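Local coordinates for uncharacterized protein (Acinetobacter baumannii, PDB 5D66) that is of unknown function but folds as an ankyrin repeat domain, a family that commonly serves as a scaffold for binding other proteins, at residues 5-10 against 21-26. Numbering follows the deposited sequence.
Sequences YPLHMA and HILSQK
Ile-22, on helix 16-23, covers the largest share of the contact with the first turn of helix 6-12, and the closest pair of CA atoms, Leu-7 with Ile-22 at 6.5 Å, shows how near the two backbones come. Ile-22 CB already points toward the facing helix and lies 4.1 Å from Leu-7 CD1. There the side chain forks. The short branch, Ile-22 CG2, stands anti to the backbone N and meets Leu-7 CD1 at 3.9 Å, with Leu-7 CB also beside it. The longer branch leaves through CG1, anti to the carbonyl carbon (chi1 -65°), and chi2 of 168° extends it, so that CD1 reaches the other backbone. Ile-22 CD1 is 3.7 Å from Pro-6 O and 3.8 Å from Leu-7 N, with Pro-6 CB and Ala-10 CB at its margins. Pro-6 O is not left to the methyl alone, since Ala-10 N donates a helical hydrogen bond to it at 3.0 Å. Leu-7 answers with CG anti to its backbone N (chi1 -175°), which carries Leu-7 CD1 across Ile-22 obliquely and on to Leu-23 CD2, 4.2 Å away; CD1 thus bridges two consecutive residues of the opposing helix. Beyond this pair, Ala-10 also packs on Leu-18 and Ile-19, while Leu-7 reaches Ala-39 of helix 39-45. Two neighbouring helices are packed here as in the ankyrin fold, at the N-terminal end of the stack. A type I turn runs from Leu-23 to Lys-26, where the backbone leaves helical geometry. With aliphatic carbons making all the side-chain contacts and the touched carbonyl bonded within its own helix, the pairing rests on shape and burial of apolar surface, 195 Å² over both sides, rather than on polar bonds between the segments.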
ATOM      1  N   TYR A   5      20.612  17.294   8.430  1.00 13.65           N
ATOM      2  CA  TYR A   5      20.309  16.020   7.727  1.00  9.88           C
ATOM      3  C   TYR A   5      20.222  16.308   6.233  1.00  9.18           C
ATOM      4  O   TYR A   5      19.137  16.379   5.647  1.00  9.65           O
ATOM      5  CB  TYR A   5      19.014  15.480   8.326  1.00  9.25           C
ATOM      6  CG  TYR A   5      19.204  15.023   9.762  1.00  8.44           C
ATOM      7  CD1 TYR A   5      20.019  13.943  10.086  1.00  8.70           C
ATOM      8  CD2 TYR A   5      18.626  15.721  10.809  1.00  8.60           C
ATOM      9  CE1 TYR A   5      20.204  13.542  11.394  1.00  8.84           C
ATOM     10  CE2 TYR A   5      18.812  15.342  12.145  1.00  8.48           C
ATOM     11  CZ  TYR A   5      19.586  14.246  12.434  1.00  8.85           C
ATOM     12  OH  TYR A   5      19.770  13.810  13.710  1.00 10.26           O
ATOM     13  N   PRO A   6      21.367  16.495   5.586  1.00  9.52           N
ATOM     14  CA  PRO A   6      21.354  16.950   4.202  1.00  9.70           C
ATOM     15  C   PRO A   6      20.803  15.933   3.198  1.00  7.95           C
ATOM     16  O   PRO A   6      20.280  16.333   2.155  1.00  8.44           O
ATOM     17  CB  PRO A   6      22.814  17.322   3.942  1.00 10.89           C
ATOM     18  CG  PRO A   6      23.563  16.537   4.880  1.00 12.08           C
ATOM     19  CD  PRO A   6      22.726  16.439   6.126  1.00 11.31           C
ATOM     20  N   LEU A   7      20.954  14.636   3.456  1.00  7.90           N
ATOM     21  CA  LEU A   7      20.436  13.649   2.540  1.00  7.64           C
ATOM     22  C   LEU A   7      18.905  13.719   2.464  1.00  6.74           C
ATOM     23  O   LEU A   7      18.311  13.610   1.406  1.00  7.62           O
ATOM     24  CB  LEU A   7      20.873  12.252   2.918  1.00  8.28           C
ATOM     25  CG  LEU A   7      20.480  11.147   1.942  1.00  8.56           C
ATOM     26  CD1 LEU A   7      21.128  11.319   0.565  1.00  9.93           C
ATOM     27  CD2 LEU A   7      20.799   9.783   2.481  1.00  8.92           C
ATOM     28  N   HIS A   8      18.293  13.973   3.621  1.00  6.83           N
ATOM     29  CA  HIS A   8      16.847  14.059   3.727  1.00  6.86           C
ATOM     30  C   HIS A   8      16.341  15.261   2.927  1.00  7.57           C
ATOM     31  O   HIS A   8      15.329  15.169   2.225  1.00  8.26           O
ATOM     32  CB  HIS A   8      16.429  14.151   5.163  1.00  6.85           C
ATOM     33  CG  HIS A   8      16.783  12.928   5.967  1.00  6.28           C
ATOM     34  ND1 HIS A   8      18.086  12.637   6.318  1.00  6.78           N
ATOM     35  CD2 HIS A   8      16.004  11.940   6.496  1.00  6.80           C
ATOM     36  CE1 HIS A   8      18.086  11.520   6.999  1.00  6.69           C
ATOM     37  NE2 HIS A   8      16.846  11.064   7.095  1.00  6.51           N
HETATM   38  N   MSE A   9      17.024  16.393   3.046  1.00  8.12           N
HETATM   39  CA  MSE A   9      16.607  17.584   2.293  0.90  8.68           C
HETATM   40  C   MSE A   9      16.760  17.339   0.792  1.00  8.01           C
HETATM   41  O   MSE A   9      15.896  17.697  -0.028  1.00  9.16           O
HETATM   42  CB  MSE A   9      17.434  18.812   2.695  0.90 10.24           C
HETATM   43  CG  MSE A   9      16.956  20.106   1.938  0.90 14.10           C
HETATM   44 SE   MSE A   9      15.193  20.745   2.625  0.67 26.63          SE
HETATM   45  CE  MSE A   9      13.909  20.477   1.301  0.90 21.32           C
ATOM     46  N   ALA A  10      17.857  16.713   0.405  1.00  7.95           N
ATOM     47  CA  ALA A  10      18.087  16.406  -1.013  1.00  8.00           C
ATOM     48  C   ALA A  10      16.983  15.474  -1.545  1.00  7.85           C
ATOM     49  O   ALA A  10      16.450  15.670  -2.631  1.00  8.68           O
ATOM     50  CB  ALA A  10      19.450  15.822  -1.228  1.00  9.09           C
ATOM     51  N   HIS A  21      26.171  12.853  -4.720  1.00 13.58           N
ATOM     52  CA  HIS A  21      27.334  13.325  -4.011  1.00 14.08           C
ATOM     53  C   HIS A  21      27.313  12.869  -2.527  1.00 12.76           C
ATOM     54  O   HIS A  21      28.322  12.396  -2.005  1.00 14.81           O
ATOM     55  CB  HIS A  21      27.391  14.828  -4.082  1.00 15.91           C
ATOM     56  CG  HIS A  21      28.504  15.409  -3.284  1.00 18.61           C
ATOM     57  ND1 HIS A  21      29.832  15.219  -3.606  1.00 21.31           N
ATOM     58  CD2 HIS A  21      28.491  16.178  -2.170  1.00 22.01           C
ATOM     59  CE1 HIS A  21      30.591  15.840  -2.721  1.00 25.71           C
ATOM     60  NE2 HIS A  21      29.802  16.424  -1.836  1.00 27.53           N
ATOM     61  N   ILE A  22      26.201  13.033  -1.851  1.00 12.00           N
ATOM     62  CA  ILE A  22      26.130  12.608  -0.443  1.00 12.46           C
ATOM     63  C   ILE A  22      26.373  11.115  -0.313  1.00 13.53           C
ATOM     64  O   ILE A  22      27.128  10.687   0.595  1.00 14.30           O
ATOM     65  CB  ILE A  22      24.830  13.038   0.192  1.00 11.50           C
ATOM     66  CG1 ILE A  22      24.767  14.560   0.241  1.00 12.09           C
ATOM     67  CG2 ILE A  22      24.710  12.447   1.606  1.00 12.13           C
ATOM     68  CD1 ILE A  22      23.408  15.129   0.582  1.00 12.44           C
ATOM     69  N   LEU A  23      25.802  10.318  -1.215  1.00 13.69           N
ATOM     70  CA  LEU A  23      25.945   8.868  -1.096  1.00 13.97           C
ATOM     71  C   LEU A  23      27.417   8.445  -1.265  1.00 16.30           C
ATOM     72  O   LEU A  23      27.861   7.468  -0.654  1.00 19.32           O
ATOM     73  CB  LEU A  23      25.054   8.159  -2.099  1.00 15.39           C
ATOM     74  CG  LEU A  23      23.549   8.248  -1.847  1.00 16.52           C
ATOM     75  CD1 LEU A  23      22.839   7.447  -2.892  1.00 19.62           C
ATOM     76  CD2 LEU A  23      23.134   7.805  -0.456  1.00 17.29           C
ATOM     77  N   SER A  24      28.176   9.210  -2.047  1.00 16.72           N
ATOM     78  CA  SER A  24      29.607   8.941  -2.237  1.00 16.46           C
ATOM     79  C   SER A  24      30.453   9.040  -0.960  1.00 17.22           C
ATOM     80  O   SER A  24      31.551   8.526  -0.924  1.00 18.72           O
ATOM     81  CB  SER A  24      30.180   9.866  -3.329  1.00 17.99           C
ATOM     82  OG  SER A  24      30.492  11.145  -2.775  1.00 18.19           O
ATOM     83  N   GLN A  25      29.911   9.663   0.083  1.00 17.94           N
ATOM     84  CA  GLN A  25      30.567   9.745   1.381  1.00 18.64           C
ATOM     85  C   GLN A  25      30.515   8.452   2.170  1.00 19.68           C
ATOM     86  O   GLN A  25      31.198   8.341   3.189  1.00 21.24           O
ATOM     87  CB  GLN A  25      29.985  10.896   2.172  1.00 20.94           C
ATOM     88  CG  GLN A  25      30.250  12.228   1.458  1.00 24.29           C
ATOM     89  CD  GLN A  25      29.376  13.376   1.899  1.00 26.89           C
ATOM     90  OE1 GLN A  25      28.404  13.208   2.655  1.00 30.82           O
ATOM     91  NE2 GLN A  25      29.696  14.557   1.394  1.00 30.51           N
ATOM     92  N   LYS A  26      29.742   7.486   1.699  1.00 18.02           N
ATOM     93  CA  LYS A  26      29.716   6.119   2.284  1.00 19.47           C
ATOM     94  C   LYS A  26      29.234   6.062   3.743  1.00 19.84           C
ATOM     95  O   LYS A  26      29.626   5.165   4.515  1.00 26.13           O
ATOM     96  CB  LYS A  26      31.078   5.411   2.151  1.00 26.30           C
ATOM     97  CG  LYS A  26      31.572   5.253   0.705  1.00 34.16           C
ATOM     98  CD  LYS A  26      33.064   4.850   0.634  1.00 46.55           C
ATOM     99  CE  LYS A  26      33.374   3.536   1.373  1.00 57.91           C
ATOM    100  NZ  LYS A  26      34.818   3.155   1.298  1.00 66.83           N
TER